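Local coordinates for protein 7,8-dihydro-6-hydroxymethylpterin pyrophosphokinase-dihydropteroate synthase (PDB 6JWY) that probably makes dihydropteroate for folate synthesis, first transferring pyrophosphate from ATP to 6-hydroxymethyl-7,8-dihydropterin and then joining the product to 4-aminobenzoate, at residues Val58-Val63 and Thr324-Ile329. The protein carries 1 engineered substitution. Numbering follows the deposited sequence.
With PH2 (2-amino-6-hydroxymethyl-7,8-dihydro-3H-pteridin-4-one), chain D.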
loop_
_atom_site.group_PDB
_atom_site.type_symbol
_atom_site.label_atom_id
_atom_site.label_comp_id
_atom_site.label_asym_id
_atom_site.label_seq_id
_atom_site.Cartn_x
_atom_site.Cartn_y
_atom_site.Cartn_z
ATOM N N VAL A 58 14.426 13.644 -18.925
ATOM C CA VAL A 58 15.581 13.016 -19.546
ATOM C C VAL A 58 15.881 13.768 -20.837
ATOM O O VAL A 58 14.978 14.017 -21.632
ATOM C CB VAL A 58 15.333 11.513 -19.804
ATOM C CG1 VAL A 58 16.196 10.939 -20.920
ATOM C CG2 VAL A 58 15.513 10.702 -18.533
ATOM N N PRO A 59 17.148 14.188 -21.053
ATOM C CA PRO A 59 17.549 14.832 -22.304
ATOM C C PRO A 59 17.135 14.033 -23.533
ATOM O O PRO A 59 17.242 12.804 -23.548
ATOM C CB PRO A 59 19.070 14.882 -22.152
ATOM C CG PRO A 59 19.237 15.114 -20.672
ATOM C CD PRO A 59 18.248 14.136 -20.075
ATOM N N GLU A 60 16.633 14.771 -24.529
ATOM C CA GLU A 60 16.226 14.233 -25.812
ATOM C C GLU A 60 16.943 15.005 -26.918
ATOM O O GLU A 60 16.324 15.772 -27.655
ATOM C CB GLU A 60 14.706 14.341 -25.968
ATOM C CG GLU A 60 13.939 13.179 -25.371
ATOM C CD GLU A 60 12.435 13.250 -25.594
ATOM O OE1 GLU A 60 11.773 14.054 -24.879
ATOM O OE2 GLU A 60 11.926 12.502 -26.484
ATOM N N TYR A 61 18.258 14.793 -27.026
ATOM C CA TYR A 61 19.047 15.353 -28.113
ATOM C C TYR A 61 18.801 14.567 -29.406
ATOM O O TYR A 61 18.650 15.162 -30.474
ATOM C CB TYR A 61 20.521 15.422 -27.708
ATOM C CG TYR A 61 20.834 16.400 -26.605
ATOM C CD1 TYR A 61 20.820 17.769 -26.845
ATOM C CD2 TYR A 61 21.178 15.970 -25.327
ATOM C CE1 TYR A 61 21.124 18.689 -25.850
ATOM C CE2 TYR A 61 21.481 16.878 -24.317
ATOM C CZ TYR A 61 21.448 18.243 -24.579
ATOM O OH TYR A 61 21.743 19.165 -23.614
ATOM N N ILE A 62 18.745 13.230 -29.297
ATOM C CA ILE A 62 18.530 12.342 -30.434
ATOM C C ILE A 62 17.044 12.013 -30.555
ATOM O O ILE A 62 16.402 11.650 -29.570
ATOM C CB ILE A 62 19.384 11.053 -30.338
ATOM C CG1 ILE A 62 19.462 10.505 -28.904
ATOM C CG2 ILE A 62 20.766 11.268 -30.946
ATOM C CD1 ILE A 62 19.426 8.990 -28.790
ATOM N N VAL A 63 16.515 12.137 -31.778
ATOM C CA VAL A 63 15.185 11.664 -32.129
ATOM C C VAL A 63 15.322 10.737 -33.348
ATOM O O VAL A 63 14.372 9.974 -33.627
ATOM C CB VAL A 63 14.230 12.841 -32.413
ATOM C CG1 VAL A 63 12.844 12.361 -32.814
ATOM C CG2 VAL A 63 14.149 13.810 -31.238
ATOM N N THR A 324 6.372 17.441 -31.740
ATOM C CA THR A 324 5.744 16.148 -31.934
ATOM C C THR A 324 6.727 15.027 -31.563
ATOM O O THR A 324 6.315 13.875 -31.373
ATOM C CB THR A 324 5.185 16.154 -33.362
ATOM O OG1 THR A 324 3.818 15.749 -33.357
ATOM C CG2 THR A 324 6.030 15.410 -34.371
ATOM N N HIS A 325 8.012 15.395 -31.395
ATOM C CA HIS A 325 9.134 14.465 -31.349
ATOM C C HIS A 325 9.717 14.334 -29.945
ATOM O O HIS A 325 10.442 13.380 -29.671
ATOM C CB HIS A 325 10.255 14.900 -32.311
ATOM C CG HIS A 325 9.842 14.798 -33.743
ATOM N ND1 HIS A 325 9.311 13.633 -34.277
ATOM C CD2 HIS A 325 9.824 15.708 -34.741
ATOM C CE1 HIS A 325 8.987 13.837 -35.538
ATOM N NE2 HIS A 325 9.301 15.100 -35.851
ATOM N N ARG A 326 9.415 15.296 -29.066
ATOM C CA ARG A 326 10.055 15.353 -27.762
ATOM C C ARG A 326 9.045 15.047 -26.659
ATOM O O ARG A 326 8.063 15.757 -26.486
ATOM C CB ARG A 326 10.672 16.732 -27.575
ATOM C CG ARG A 326 12.182 16.697 -27.549
ATOM C CD ARG A 326 12.700 18.096 -27.353
ATOM N NE ARG A 326 13.949 18.219 -28.086
ATOM C CZ ARG A 326 14.556 19.366 -28.328
ATOM N NH1 ARG A 326 14.026 20.497 -27.890
ATOM N NH2 ARG A 326 15.687 19.375 -29.007
ATOM N N TYR A 327 9.297 13.986 -25.898
ATOM C CA TYR A 327 8.374 13.606 -24.843
ATOM C C TYR A 327 8.094 14.795 -23.911
ATOM O O TYR A 327 6.938 15.094 -23.615
ATOM C CB TYR A 327 8.917 12.415 -24.047
ATOM C CG TYR A 327 7.988 11.989 -22.940
ATOM C CD1 TYR A 327 6.721 11.500 -23.228
ATOM C CD2 TYR A 327 8.355 12.095 -21.610
ATOM C CE1 TYR A 327 5.844 11.113 -22.228
ATOM C CE2 TYR A 327 7.497 11.692 -20.597
ATOM C CZ TYR A 327 6.238 11.208 -20.909
ATOM O OH TYR A 327 5.363 10.823 -19.937
ATOM N N SER A 328 9.167 15.446 -23.439
ATOM C CA SER A 328 9.067 16.444 -22.400
ATOM C C SER A 328 8.097 17.539 -22.839
ATOM O O SER A 328 7.373 18.095 -22.010
ATOM C CB SER A 328 10.425 17.004 -22.064
ATOM O OG SER A 328 10.920 17.832 -23.107
ATOM N N ILE A 329 8.064 17.811 -24.149
ATOM C CA ILE A 329 7.184 18.835 -24.690
ATOM C C ILE A 329 5.747 18.334 -24.672
ATOM O O ILE A 329 4.861 19.077 -24.279
ATOM C CB ILE A 329 7.643 19.301 -26.086
ATOM C CG1 ILE A 329 8.893 20.184 -25.985
ATOM C CG2 ILE A 329 6.504 19.987 -26.833
ATOM C CD1 ILE A 329 9.502 20.547 -27.319
HETATM N N1 PH2 D . 16.247 20.919 -24.974
HETATM C C2 PH2 D . 17.142 20.615 -25.925
HETATM C C3 PH2 D . 17.576 19.225 -26.271
HETATM N N4 PH2 D . 16.966 18.196 -25.443
HETATM N N5 PH2 D . 15.488 17.501 -23.744
HETATM C C6 PH2 D . 14.600 17.785 -22.793
HETATM N N6 PH2 D . 14.049 16.809 -22.060
HETATM N N7 PH2 D . 14.220 19.076 -22.523
HETATM C C8 PH2 D . 14.738 20.142 -23.220
HETATM O O8 PH2 D . 14.356 21.284 -22.921
HETATM C C9 PH2 D . 15.683 19.860 -24.229
HETATM C C10 PH2 D . 16.043 18.511 -24.470
HETATM C C11 PH2 D . 17.764 21.740 -26.713
HETATM O O4 PH2 D . 17.720 22.986 -26.042
#
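The carboxylate of Glu60 is gripped by two successive backbone N-H groups at the start of helix 327-336. Tyr327 N gives a nearly straight bond (174°) to the syn lone pair of OE2 of Glu60, at 3.1 Å. Ser328 N meets OE1 of Glu60 almost head-on along its C-O bond, at 3.3 Å. OE1 also lies close to the CB of Tyr327. The Glu60 chain reaches the helix end because CG-CD continues extended (chi2 -177°). The helix N-terminus probably stabilises the negative charge, and Tyr356 OH adds a weak bond to OE2.

This contact borders the pterin pocket of the HPPK domain. There Glu60 N bonds to N5 of the dihydropterin at 3.1 Å, and Val58 O accepts from its N6 at 3.0 Å. The Arg326 guanidinium lies nearly flat over one face of the pterin, with Arg326 NH2 3.3 Å from C3 of the pterin. From the opposite side the Tyr61 ring, steeply tilted to the pterin, touches C3 at its rim through CD1 and CE1. A bend at chi3 (-146°) carries the guanidinium of Arg326 over the ligand. Its NE makes a weak bond to Glu60 O. Arg326 also binds ATP, so it touches both substrates.

Farther along, Val63 CG1 rests on CB of His325 at 3.7 Å, the two side chains crossing near a right angle. Val63 is poorly ordered.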